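Local structure of single-stranded-DNA-specific exonuclease RecJ (Thermus thermophilus, 2ZXR) at residues L237-P241 / Y257-A261; A269-N273 / L303-N307. The protein degrades single-stranded DNA from the 5' end in the 3' direction as a divalent-metal-dependent exonuclease of the RecJ family, acting in DNA repair. One frame throughout, in Å; residues are numbered along the deposited sequence.

Contact 1 (L237-P241 / Y257-A261)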
loop_
_atom_site.group_PDB
_atom_site.type_symbol
_atom_site.label_atom_id
_atom_site.label_comp_id
_atom_site.label_asym_id
_atom_site.label_seq_id
_atom_site.Cartn_x
_atom_site.Cartn_y
_atom_site.Cartn_z
ATOM N N LEU A 237 13.506 9.479 -8.397
ATOM C CA LEU A 237 12.372 9.806 -9.254
ATOM C C LEU A 237 12.560 11.190 -9.832
ATOM O O LEU A 237 12.192 11.441 -10.976
ATOM C CB LEU A 237 11.054 9.758 -8.475
ATOM C CG LEU A 237 10.521 8.419 -7.960
ATOM C CD1 LEU A 237 9.214 8.636 -7.172
ATOM C CD2 LEU A 237 10.279 7.511 -9.120
ATOM N N ALA A 238 13.125 12.091 -9.029
ATOM C CA ALA A 238 13.378 13.461 -9.480
ATOM C C ALA A 238 14.458 13.492 -10.579
ATOM O O ALA A 238 14.419 14.352 -11.453
ATOM C CB ALA A 238 13.826 14.347 -8.282
ATOM N N ARG A 239 15.402 12.543 -10.552
ATOM C CA ARG A 239 16.487 12.556 -11.557
ATOM C C ARG A 239 16.184 11.876 -12.901
ATOM O O ARG A 239 16.839 12.147 -13.907
ATOM C CB ARG A 239 17.793 12.005 -10.914
ATOM C CG ARG A 239 18.191 12.872 -9.669
ATOM C CD ARG A 239 19.426 12.456 -8.816
ATOM N NE ARG A 239 20.630 12.849 -9.511
ATOM C CZ ARG A 239 21.418 13.875 -9.205
ATOM N NH1 ARG A 239 21.187 14.665 -8.173
ATOM N NH2 ARG A 239 22.415 14.137 -10.007
ATOM N N ILE A 240 15.161 11.034 -12.944
ATOM C CA ILE A 240 14.859 10.333 -14.174
ATOM C C ILE A 240 14.632 11.197 -15.420
ATOM O O ILE A 240 15.178 10.909 -16.475
ATOM C CB ILE A 240 13.647 9.375 -13.979
ATOM C CG1 ILE A 240 14.087 8.152 -13.161
ATOM C CG2 ILE A 240 13.068 8.948 -15.347
ATOM C CD1 ILE A 240 12.935 7.327 -12.641
ATOM N N PRO A 241 13.843 12.275 -15.309
ATOM C CA PRO A 241 13.622 13.087 -16.516
ATOM C C PRO A 241 14.868 13.619 -17.223
ATOM O O PRO A 241 14.850 13.837 -18.429
ATOM C CB PRO A 241 12.679 14.200 -16.025
ATOM C CG PRO A 241 11.918 13.518 -14.884
ATOM C CD PRO A 241 13.046 12.777 -14.175
ATOM N N TYR A 257 6.170 8.968 -18.408
ATOM C CA TYR A 257 6.571 9.272 -17.043
ATOM C C TYR A 257 6.288 10.712 -16.639
ATOM O O TYR A 257 6.545 11.634 -17.406
ATOM C CB TYR A 257 8.071 9.025 -16.912
ATOM C CG TYR A 257 8.620 9.227 -15.519
ATOM C CD1 TYR A 257 9.535 10.246 -15.248
ATOM C CD2 TYR A 257 8.266 8.377 -14.485
ATOM C CE1 TYR A 257 10.088 10.406 -13.992
ATOM C CE2 TYR A 257 8.825 8.532 -13.192
ATOM C CZ TYR A 257 9.737 9.552 -12.961
ATOM O OH TYR A 257 10.273 9.734 -11.698
ATOM N N THR A 258 5.759 10.901 -15.433
ATOM C CA THR A 258 5.523 12.250 -14.921
ATOM C C THR A 258 6.052 12.392 -13.483
ATOM O O THR A 258 5.557 13.230 -12.723
ATOM C CB THR A 258 4.036 12.605 -14.921
ATOM O OG1 THR A 258 3.365 11.791 -13.960
ATOM C CG2 THR A 258 3.424 12.381 -16.323
ATOM N N GLY A 259 7.023 11.550 -13.099
ATOM C CA GLY A 259 7.617 11.641 -11.767
ATOM C C GLY A 259 7.008 10.816 -10.636
ATOM O O GLY A 259 7.343 11.004 -9.437
ATOM N N LYS A 260 6.103 9.916 -11.004
ATOM C CA LYS A 260 5.420 9.070 -10.040
ATOM C C LYS A 260 6.036 7.675 -9.837
ATOM O O LYS A 260 6.482 7.033 -10.777
ATOM C CB LYS A 260 3.953 8.900 -10.451
ATOM C CG LYS A 260 3.208 10.203 -10.649
ATOM C CD LYS A 260 3.378 11.159 -9.452
ATOM C CE LYS A 260 2.308 12.275 -9.507
ATOM N NZ LYS A 260 2.538 13.378 -8.523
ATOM N N ALA A 261 6.053 7.222 -8.596
ATOM C CA ALA A 261 6.586 5.913 -8.286
ATOM C C ALA A 261 5.707 4.856 -8.950
ATOM O O ALA A 261 6.208 3.816 -9.392
ATOM C CB ALA A 261 6.607 5.709 -6.783
#

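Contact 2 (A269-N273 / L303-N307)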
loop_
_atom_site.group_PDB
_atom_site.type_symbol
_atom_site.label_atom_id
_atom_site.label_comp_id
_atom_site.label_asym_id
_atom_site.label_seq_id
_atom_site.Cartn_x
_atom_site.Cartn_y
_atom_site.Cartn_z
ATOM N N ALA A 269 9.358 -0.781 -14.722
ATOM C CA ALA A 269 9.889 -2.047 -14.268
ATOM C C ALA A 269 9.348 -3.255 -15.032
ATOM O O ALA A 269 10.095 -4.180 -15.317
ATOM C CB ALA A 269 9.646 -2.213 -12.773
ATOM N N PRO A 270 8.038 -3.283 -15.334
ATOM C CA PRO A 270 7.528 -4.446 -16.073
ATOM C C PRO A 270 8.213 -4.643 -17.422
ATOM O O PRO A 270 8.394 -5.788 -17.855
ATOM C CB PRO A 270 6.035 -4.150 -16.214
ATOM C CG PRO A 270 5.752 -3.411 -14.930
ATOM C CD PRO A 270 6.927 -2.446 -14.850
ATOM N N ARG A 271 8.585 -3.556 -18.100
ATOM C CA ARG A 271 9.259 -3.694 -19.406
ATOM C C ARG A 271 10.633 -4.353 -19.221
ATOM O O ARG A 271 11.045 -5.222 -19.994
ATOM C CB ARG A 271 9.483 -2.347 -20.069
ATOM C CG ARG A 271 8.511 -1.993 -21.150
ATOM C CD ARG A 271 7.248 -1.426 -20.587
ATOM N NE ARG A 271 6.411 -0.848 -21.634
ATOM C CZ ARG A 271 5.202 -0.350 -21.412
ATOM N NH1 ARG A 271 4.708 -0.351 -20.192
ATOM N NH2 ARG A 271 4.470 0.100 -22.411
ATOM N N ILE A 272 11.334 -3.913 -18.186
ATOM C CA ILE A 272 12.634 -4.447 -17.875
ATOM C C ILE A 272 12.491 -5.907 -17.432
ATOM O O ILE A 272 13.262 -6.775 -17.866
ATOM C CB ILE A 272 13.293 -3.628 -16.716
ATOM C CG1 ILE A 272 13.605 -2.210 -17.197
ATOM C CG2 ILE A 272 14.546 -4.338 -16.225
ATOM C CD1 ILE A 272 14.139 -1.284 -16.118
ATOM N N ASN A 273 11.497 -6.189 -16.577
ATOM C CA ASN A 273 11.332 -7.557 -16.089
ATOM C C ASN A 273 10.950 -8.534 -17.180
ATOM O O ASN A 273 11.349 -9.689 -17.129
ATOM C CB ASN A 273 10.288 -7.650 -14.953
ATOM C CG ASN A 273 10.775 -7.023 -13.653
ATOM O OD1 ASN A 273 11.975 -7.005 -13.366
ATOM N ND2 ASN A 273 9.851 -6.525 -12.857
ATOM N N LEU A 303 12.304 -3.746 -25.753
ATOM C CA LEU A 303 11.647 -4.044 -24.475
ATOM C C LEU A 303 10.125 -3.944 -24.657
ATOM O O LEU A 303 9.386 -4.717 -24.053
ATOM C CB LEU A 303 12.073 -3.092 -23.349
ATOM C CG LEU A 303 13.501 -3.010 -22.797
ATOM C CD1 LEU A 303 13.430 -2.572 -21.339
ATOM C CD2 LEU A 303 14.228 -4.354 -22.908
ATOM N N HIS A 304 9.654 -2.999 -25.471
ATOM C CA HIS A 304 8.204 -2.889 -25.689
ATOM C C HIS A 304 7.655 -4.170 -26.311
ATOM O O HIS A 304 6.567 -4.629 -25.948
ATOM C CB HIS A 304 7.869 -1.714 -26.598
ATOM C CG HIS A 304 8.023 -0.384 -25.930
ATOM N ND1 HIS A 304 8.134 0.801 -26.632
ATOM C CD2 HIS A 304 8.038 -0.049 -24.619
ATOM C CE1 HIS A 304 8.199 1.808 -25.776
ATOM N NE2 HIS A 304 8.141 1.317 -24.548
ATOM N N ARG A 305 8.427 -4.756 -27.228
ATOM C CA ARG A 305 8.015 -5.975 -27.881
ATOM C C ARG A 305 8.022 -7.152 -26.915
ATOM O O ARG A 305 7.110 -7.972 -26.917
ATOM C CB ARG A 305 8.927 -6.288 -29.063
ATOM C CG ARG A 305 8.305 -7.325 -29.981
ATOM C CD ARG A 305 9.348 -8.125 -30.734
ATOM N NE ARG A 305 10.162 -8.915 -29.820
ATOM C CZ ARG A 305 11.484 -8.901 -29.822
ATOM N NH1 ARG A 305 12.115 -8.135 -30.700
ATOM N NH2 ARG A 305 12.168 -9.642 -28.953
ATOM N N LEU A 306 9.056 -7.244 -26.088
ATOM C CA LEU A 306 9.123 -8.342 -25.134
ATOM C C LEU A 306 7.966 -8.257 -24.122
ATOM O O LEU A 306 7.364 -9.276 -23.760
ATOM C CB LEU A 306 10.472 -8.326 -24.402
ATOM C CG LEU A 306 11.650 -8.785 -25.267
ATOM C CD1 LEU A 306 12.938 -8.197 -24.720
ATOM C CD2 LEU A 306 11.701 -10.347 -25.318
ATOM N N ASN A 307 7.668 -7.045 -23.665
ATOM C CA ASN A 307 6.578 -6.849 -22.710
ATOM C C ASN A 307 5.216 -7.208 -23.335
ATOM O O ASN A 307 4.344 -7.744 -22.656
ATOM C CB ASN A 307 6.559 -5.399 -22.229
ATOM C CG ASN A 307 5.606 -5.187 -21.069
ATOM O OD1 ASN A 307 5.777 -5.765 -19.989
ATOM N ND2 ASN A 307 4.600 -4.356 -21.285
#

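Contact 1 (L237-P241 / Y257-A261)
A side-chain to backbone hydrogen bond, set among apolar contacts, ties the C-terminal part of helix 227-239 and the 3-10 residues after it to the connection that runs from helix 246-254 into helix 261-277. The Tyr257 hydroxyl donates it, with OH 2.7 Å from Leu237 O, giving a carbonyl near the helix end a side-chain partner. Along the same ring, Pro241 CG lies at the edge, 3.7 Å from Tyr257 CE1, and Ile240 CG2 comes to 3.6 Å from that CE1. Leu237 reaches further along the connection, where its CD1 meets Ala261 CB at 3.9 Å. The chain turns at Gly259, whose backbone angles (phi 91°, psi 10°) would jam a CB against the carbonyl oxygen of Thr258, which calls for glycine. Glu263 accepts bonds from the amides of Thr258 and Lys260, N-cap of the next helix. Ile219 of helix 211-220 touches both Leu237 and Ala261. This is a corner of an all-helical array: the first of three helices meets the connection into the third.

Contact 2 (A269-N273 / L303-N307)
Two helical segments cross almost at right angles: the axes of 269-273 and 303-307 approach to 8.4 Å at 83°, with the backbones of Arg271 and Asn307 closest (CA to CA 5.3 Å). The first helix is kinked at Pro270, whose nitrogen carries no proton to bond the preceding turn. Arg271 is the most heavily covered residue (109 Å²). Asn307 ND2 sits over a face of its guanidinium, 4.0 Å from Arg271 NE, while His304 CD2 lies at the edge of that group, 3.5 Å from the same NE. Leu303 points into the crossing, with CD1 3.8 Å from Arg271 O and 4.2 Å from Ile272 CG1; Leu251 of helix 246-254 touches both Leu303 and Ile272. On its far side Ile272 packs on Ala83 and Leu86, and Asn273 OD1 accepts a bond from Ala83 N, beside the metal ligands Asp82 and Asp84. No hydrogen bond spans the crossing. Pro270 O and Asn307 OD1, at 3.4 Å, are both acceptors; Arg271 NH1 bonds to Arg267 O and Asn307 OD1 to Arg310 NH2, each within its own helix. Cohesion across this junction therefore comes from shape and van der Waals contact, despite its polar residues.

In the fold
Contact 1 closes before contact 2 opens along the chain, and helix 261-277 belongs to both: its start lies in the first and its middle in the second. Their centres lie about 18 Å apart and their nearest atoms about 8 Å, with no direct touch. Helix 246-254 packs against both, through Leu248 and Ala252 at contact 1 and Leu251 at contact 2. The principle illustrated is that one helix can carry successive joints. Contact 1 fits it to the helices before it; contact 2, whose Ile272 side chain is about 7 Å from that of Asp82 and about 12 Å from the bound magnesium ion, joins it to helix 293-321, which probably leads to the DHHA1 part of RecJ.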